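Local coordinates for SusD superfamily protein (Bacteroides fragilis NCTC 9343, PDB 3NQP) that probably binds sugars at the outer membrane as a SusD-family protein, taking part in glycan capture for uptake, at residues 53-67 against 313-325. Residues are numbered along the deposited sequence; the frame is centred on the assembly and turned at random.
Sequences RFITGASSDGMGVSN and GNQTYEYNKAVYQ. With EDO (1,2-ethanediol), chain D; EDO (1,2-ethanediol), chain E.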
loop_
_atom_site.group_PDB
_atom_site.type_symbol
_atom_site.label_atom_id
_atom_site.label_comp_id
_atom_site.label_asym_id
_atom_site.label_seq_id
_atom_site.Cartn_x
_atom_site.Cartn_y
_atom_site.Cartn_z
ATOM N N ARG A 53 -11.801 0.118 8.415
ATOM C CA ARG A 53 -11.799 1.446 9.033
ATOM C C ARG A 53 -12.340 2.588 8.202
ATOM O O ARG A 53 -12.148 3.780 8.561
ATOM C CB ARG A 53 -10.410 1.793 9.564
ATOM C CG ARG A 53 -9.298 1.640 8.606
ATOM C CD ARG A 53 -7.950 1.983 9.341
ATOM N NE ARG A 53 -6.902 2.024 8.354
ATOM C CZ ARG A 53 -5.636 2.370 8.557
ATOM N NH1 ARG A 53 -5.206 2.729 9.759
ATOM N NH2 ARG A 53 -4.780 2.332 7.519
ATOM N N PHE A 54 -13.075 2.254 7.139
ATOM C CA PHE A 54 -13.732 3.242 6.308
ATOM C C PHE A 54 -15.221 3.318 6.684
ATOM O O PHE A 54 -15.782 2.357 7.162
ATOM C CB PHE A 54 -13.560 2.870 4.845
ATOM C CG PHE A 54 -12.232 3.284 4.275
ATOM C CD1 PHE A 54 -12.033 4.552 3.803
ATOM C CD2 PHE A 54 -11.179 2.438 4.290
ATOM C CE1 PHE A 54 -10.813 4.951 3.310
ATOM C CE2 PHE A 54 -9.952 2.823 3.800
ATOM C CZ PHE A 54 -9.766 4.089 3.322
ATOM N N ILE A 55 -15.828 4.488 6.562
ATOM C CA ILE A 55 -17.260 4.574 6.756
ATOM C C ILE A 55 -17.960 4.256 5.416
ATOM O O ILE A 55 -17.333 4.296 4.343
ATOM C CB ILE A 55 -17.677 5.940 7.299
ATOM C CG1 ILE A 55 -17.431 7.039 6.279
ATOM C CG2 ILE A 55 -16.949 6.285 8.615
ATOM C CD1 ILE A 55 -18.686 7.650 5.779
ATOM N N THR A 56 -19.261 3.984 5.493
ATOM C CA THR A 56 -20.104 3.871 4.303
ATOM C C THR A 56 -21.339 4.744 4.491
ATOM O O THR A 56 -21.534 5.324 5.556
ATOM C CB THR A 56 -20.533 2.394 4.020
ATOM O OG1 THR A 56 -21.275 1.910 5.127
ATOM C CG2 THR A 56 -19.321 1.528 3.828
ATOM N N GLY A 57 -22.133 4.857 3.436
ATOM C CA GLY A 57 -23.263 5.786 3.392
ATOM C C GLY A 57 -22.764 7.169 3.035
ATOM O O GLY A 57 -21.860 7.335 2.219
ATOM N N ALA A 58 -23.279 8.168 3.719
ATOM C CA ALA A 58 -22.911 9.545 3.416
ATOM C C ALA A 58 -21.667 9.913 4.233
ATOM O O ALA A 58 -21.549 9.637 5.433
ATOM C CB ALA A 58 -24.062 10.487 3.710
ATOM N N SER A 59 -20.735 10.564 3.573
ATOM C CA SER A 59 -19.597 11.117 4.267
ATOM C C SER A 59 -20.030 12.288 5.121
ATOM O O SER A 59 -21.123 12.814 4.962
ATOM C CB SER A 59 -18.518 11.540 3.307
ATOM O OG SER A 59 -18.953 12.585 2.478
ATOM N N SER A 60 -19.147 12.694 6.028
ATOM C CA SER A 60 -19.349 13.937 6.793
ATOM C C SER A 60 -19.709 15.117 5.897
ATOM O O SER A 60 -20.457 16.018 6.307
ATOM C CB SER A 60 -18.091 14.246 7.609
ATOM O OG SER A 60 -17.930 13.256 8.615
ATOM N N ASP A 61 -19.114 15.177 4.711
ATOM C CA ASP A 61 -19.330 16.301 3.794
ATOM C C ASP A 61 -20.677 16.228 3.047
ATOM O O ASP A 61 -21.082 17.198 2.360
ATOM C CB ASP A 61 -18.203 16.382 2.781
ATOM C CG ASP A 61 -18.105 17.763 2.141
ATOM O OD1 ASP A 61 -18.121 18.749 2.895
ATOM O OD2 ASP A 61 -18.021 17.831 0.908
ATOM N N GLY A 62 -21.361 15.092 3.174
ATOM C CA GLY A 62 -22.729 14.966 2.680
ATOM C C GLY A 62 -22.909 14.071 1.475
ATOM O O GLY A 62 -24.029 13.934 1.021
HETATM N N MSE A 63 -21.838 13.409 1.002
HETATM C CA MSE A 63 -21.881 12.694 -0.267
HETATM C C MSE A 63 -21.759 11.186 -0.029
HETATM O O MSE A 63 -20.995 10.755 0.808
HETATM C CB MSE A 63 -20.752 13.183 -1.159
HETATM C CG MSE A 63 -20.653 12.546 -2.479
HETATM SE SE MSE A 63 -22.373 12.641 -3.493
HETATM C CE MSE A 63 -22.034 11.213 -4.661
ATOM N N GLY A 64 -22.522 10.391 -0.771
ATOM C CA GLY A 64 -22.408 8.927 -0.710
ATOM C C GLY A 64 -21.002 8.503 -1.123
ATOM O O GLY A 64 -20.507 8.917 -2.179
ATOM N N VAL A 65 -20.375 7.641 -0.322
ATOM C CA VAL A 65 -18.994 7.293 -0.552
ATOM C C VAL A 65 -18.883 6.235 -1.620
ATOM O O VAL A 65 -19.852 5.547 -1.900
ATOM C CB VAL A 65 -18.278 6.776 0.736
ATOM C CG1 VAL A 65 -18.180 7.899 1.791
ATOM C CG2 VAL A 65 -18.955 5.528 1.259
ATOM N N SER A 66 -17.705 6.132 -2.222
ATOM C CA SER A 66 -17.479 5.150 -3.310
ATOM C C SER A 66 -17.076 3.781 -2.784
ATOM O O SER A 66 -16.620 3.658 -1.632
ATOM C CB SER A 66 -16.413 5.672 -4.259
ATOM O OG SER A 66 -16.834 6.912 -4.843
ATOM N N ASN A 67 -17.187 2.756 -3.645
ATOM C CA ASN A 67 -16.728 1.419 -3.338
ATOM C C ASN A 67 -17.334 0.851 -2.050
ATOM O O ASN A 67 -16.685 0.067 -1.329
ATOM C CB ASN A 67 -15.186 1.395 -3.281
ATOM C CG ASN A 67 -14.539 1.766 -4.617
ATOM O OD1 ASN A 67 -13.727 2.689 -4.692
ATOM N ND2 ASN A 67 -14.968 1.086 -5.701
ATOM N N GLY A 313 -11.971 19.344 -4.499
ATOM C CA GLY A 313 -12.151 18.176 -3.628
ATOM C C GLY A 313 -13.545 17.598 -3.540
ATOM O O GLY A 313 -14.525 18.208 -3.980
ATOM N N ASN A 314 -13.629 16.391 -2.982
ATOM C CA ASN A 314 -14.862 15.835 -2.506
ATOM C C ASN A 314 -14.544 14.915 -1.337
ATOM O O ASN A 314 -13.379 14.772 -0.967
ATOM C CB ASN A 314 -15.732 15.183 -3.640
ATOM C CG ASN A 314 -15.193 13.867 -4.140
ATOM O OD1 ASN A 314 -14.656 13.108 -3.366
ATOM N ND2 ASN A 314 -15.460 13.533 -5.441
ATOM N N GLN A 315 -15.576 14.391 -0.693
ATOM C CA GLN A 315 -15.389 13.421 0.378
ATOM C C GLN A 315 -16.170 12.161 0.052
ATOM O O GLN A 315 -17.303 11.953 0.494
ATOM C CB GLN A 315 -15.773 13.953 1.770
ATOM C CG GLN A 315 -15.149 13.052 2.865
ATOM C CD GLN A 315 -15.348 13.565 4.251
ATOM O OE1 GLN A 315 -16.392 14.133 4.543
ATOM N NE2 GLN A 315 -14.368 13.318 5.149
ATOM N N THR A 316 -15.531 11.352 -0.773
ATOM C CA THR A 316 -16.057 10.072 -1.200
ATOM C C THR A 316 -15.261 8.882 -0.652
ATOM O O THR A 316 -15.584 7.754 -0.937
ATOM C CB THR A 316 -16.155 9.997 -2.779
ATOM O OG1 THR A 316 -14.930 10.398 -3.390
ATOM C CG2 THR A 316 -17.302 10.928 -3.298
ATOM N N TYR A 317 -14.248 9.151 0.156
ATOM C CA TYR A 317 -13.547 8.160 0.960
ATOM C C TYR A 317 -13.274 8.833 2.302
ATOM O O TYR A 317 -12.754 9.975 2.327
ATOM C CB TYR A 317 -12.170 7.743 0.335
ATOM C CG TYR A 317 -12.324 7.065 -1.003
ATOM C CD1 TYR A 317 -12.407 7.815 -2.169
ATOM C CD2 TYR A 317 -12.463 5.694 -1.106
ATOM C CE1 TYR A 317 -12.614 7.233 -3.398
ATOM C CE2 TYR A 317 -12.656 5.101 -2.331
ATOM C CZ TYR A 317 -12.717 5.870 -3.484
ATOM O OH TYR A 317 -12.951 5.296 -4.705
ATOM N N GLU A 318 -13.646 8.178 3.394
ATOM C CA GLU A 318 -13.471 8.749 4.727
ATOM C C GLU A 318 -13.215 7.691 5.790
ATOM O O GLU A 318 -14.001 6.768 5.967
ATOM C CB GLU A 318 -14.706 9.524 5.192
ATOM C CG GLU A 318 -14.483 10.367 6.539
ATOM C CD GLU A 318 -15.734 11.164 6.922
ATOM O OE1 GLU A 318 -16.721 11.106 6.165
ATOM O OE2 GLU A 318 -15.695 11.896 7.944
ATOM N N TYR A 319 -12.175 7.908 6.577
ATOM C CA TYR A 319 -11.906 7.027 7.698
ATOM C C TYR A 319 -12.874 7.255 8.825
ATOM O O TYR A 319 -13.256 8.395 9.128
ATOM C CB TYR A 319 -10.493 7.214 8.207
ATOM C CG TYR A 319 -9.464 6.726 7.225
ATOM C CD1 TYR A 319 -9.117 5.392 7.179
ATOM C CD2 TYR A 319 -8.855 7.594 6.341
ATOM C CE1 TYR A 319 -8.183 4.918 6.242
ATOM C CE2 TYR A 319 -7.870 7.129 5.411
ATOM C CZ TYR A 319 -7.579 5.777 5.379
ATOM O OH TYR A 319 -6.662 5.272 4.487
ATOM N N ASN A 320 -13.247 6.163 9.486
ATOM C CA ASN A 320 -14.036 6.243 10.718
ATOM C C ASN A 320 -13.235 7.153 11.634
ATOM O O ASN A 320 -12.005 7.074 11.672
ATOM C CB ASN A 320 -14.116 4.851 11.316
ATOM C CG ASN A 320 -14.993 4.767 12.509
ATOM O OD1 ASN A 320 -14.673 5.315 13.572
ATOM N ND2 ASN A 320 -16.122 4.054 12.367
ATOM N N LYS A 321 -13.915 8.004 12.378
ATOM C CA LYS A 321 -13.221 9.013 13.179
ATOM C C LYS A 321 -12.364 8.435 14.330
ATOM O O LYS A 321 -11.474 9.111 14.858
ATOM C CB LYS A 321 -14.251 9.995 13.737
ATOM C CG LYS A 321 -15.188 9.418 14.792
ATOM C CD LYS A 321 -16.151 10.509 15.354
ATOM C CE LYS A 321 -17.325 10.752 14.335
ATOM N NZ LYS A 321 -18.308 11.761 14.812
ATOM N N ALA A 322 -12.646 7.204 14.721
ATOM C CA ALA A 322 -11.777 6.460 15.647
ATOM C C ALA A 322 -10.351 6.289 15.138
ATOM O O ALA A 322 -9.427 6.112 15.942
ATOM C CB ALA A 322 -12.384 5.080 15.992
ATOM N N VAL A 323 -10.136 6.351 13.827
ATOM C CA VAL A 323 -8.779 6.239 13.296
ATOM C C VAL A 323 -7.990 7.473 13.762
ATOM O O VAL A 323 -6.907 7.354 14.330
ATOM C CB VAL A 323 -8.788 6.111 11.762
ATOM C CG1 VAL A 323 -7.412 6.212 11.173
ATOM C CG2 VAL A 323 -9.447 4.746 11.329
ATOM N N TYR A 324 -8.544 8.655 13.511
ATOM C CA TYR A 324 -8.013 9.923 14.078
ATOM C C TYR A 324 -7.880 9.916 15.612
ATOM O O TYR A 324 -6.823 10.267 16.171
ATOM C CB TYR A 324 -8.872 11.082 13.594
ATOM C CG TYR A 324 -8.465 12.487 14.050
ATOM C CD1 TYR A 324 -7.394 13.137 13.457
ATOM C CD2 TYR A 324 -9.152 13.151 15.066
ATOM C CE1 TYR A 324 -7.015 14.426 13.850
ATOM C CE2 TYR A 324 -8.780 14.473 15.471
ATOM C CZ TYR A 324 -7.718 15.098 14.847
ATOM O OH TYR A 324 -7.319 16.368 15.201
ATOM N N GLN A 325 -8.922 9.509 16.300
ATOM C CA GLN A 325 -8.935 9.554 17.777
ATOM C C GLN A 325 -7.942 8.574 18.405
ATOM O O GLN A 325 -7.564 8.748 19.561
ATOM C CB GLN A 325 -10.328 9.236 18.307
ATOM C CG GLN A 325 -11.361 10.252 17.919
ATOM C CD GLN A 325 -12.756 9.824 18.283
ATOM O OE1 GLN A 325 -13.146 8.675 18.069
ATOM N NE2 GLN A 325 -13.516 10.745 18.840
HETATM C C1 EDO D . -19.786 10.101 8.620
HETATM O O1 EDO D . -18.943 9.330 9.485
HETATM C C2 EDO D . -20.620 11.138 9.379
HETATM O O2 EDO D . -19.787 12.071 10.108
HETATM C C1 EDO E . -21.615 12.774 14.452
HETATM O O1 EDO E . -20.555 13.214 15.299
HETATM C C2 EDO E . -21.275 12.875 12.960
HETATM O O2 EDO E . -20.316 11.890 12.536
HETATM O O HOH W 1 -16.382 2.444 9.928
HETATM O O HOH W 2 -15.323 5.809 2.956
HETATM O O HOH W 3 -18.387 15.423 -0.835
HETATM O O HOH W 4 -15.339 5.117 0.290
#
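Phe54 and Tyr319 run alongside each other in the same direction, with Phe54 CZ reaching to 3.4 Å from Tyr319 CE1. Their ring planes are 32° from parallel. Flat aromatic residues suit this buried spot, and the hydroxyl of Tyr319 is used too, bonded to Glu48. The backbones of the same two residues form a single antiparallel beta bridge, in which they are a non-hydrogen-bonded pair: Asn320 N gives to Arg53 O at 2.8 Å and Ile55 N to Glu318 O at 3.0 Å. Arg53 lays its aliphatic stem across Val323 while its NH1 is hydrogen-bonded to the backbone carbonyl of Asp443. The bridge ties the loop between helices 39-48 and 68-71, in the N-terminal part of this SusD-family chain, to the approach to helix 321-325, whose first turn Asn320 caps by accepting from Ala322 N. Further along, a type I turn from Ser59 to Gly62 receives Glu318. Its carboxylate uses both syn lone pairs, OE1 for Ser60 N (2.9 Å) and OE2 for Ser60 OG (2.7 Å), and arrives there on an extended chain that leaves the backbone with CG anti to N (chi1 -171°). A carboxylate suits the place because its two oxygens can take the backbone N-H and the hydroxyl of one serine together. Gln315 OE1 takes Asp61 N at 2.9 Å. The looser side is wetter: an ethanediol, probably from the crystallisation liquor, donates to Ser60 OG, the selenomethionine Met63 turns its exposed end away, and a water links Phe54 O to ND2 of the partly exposed Asn320.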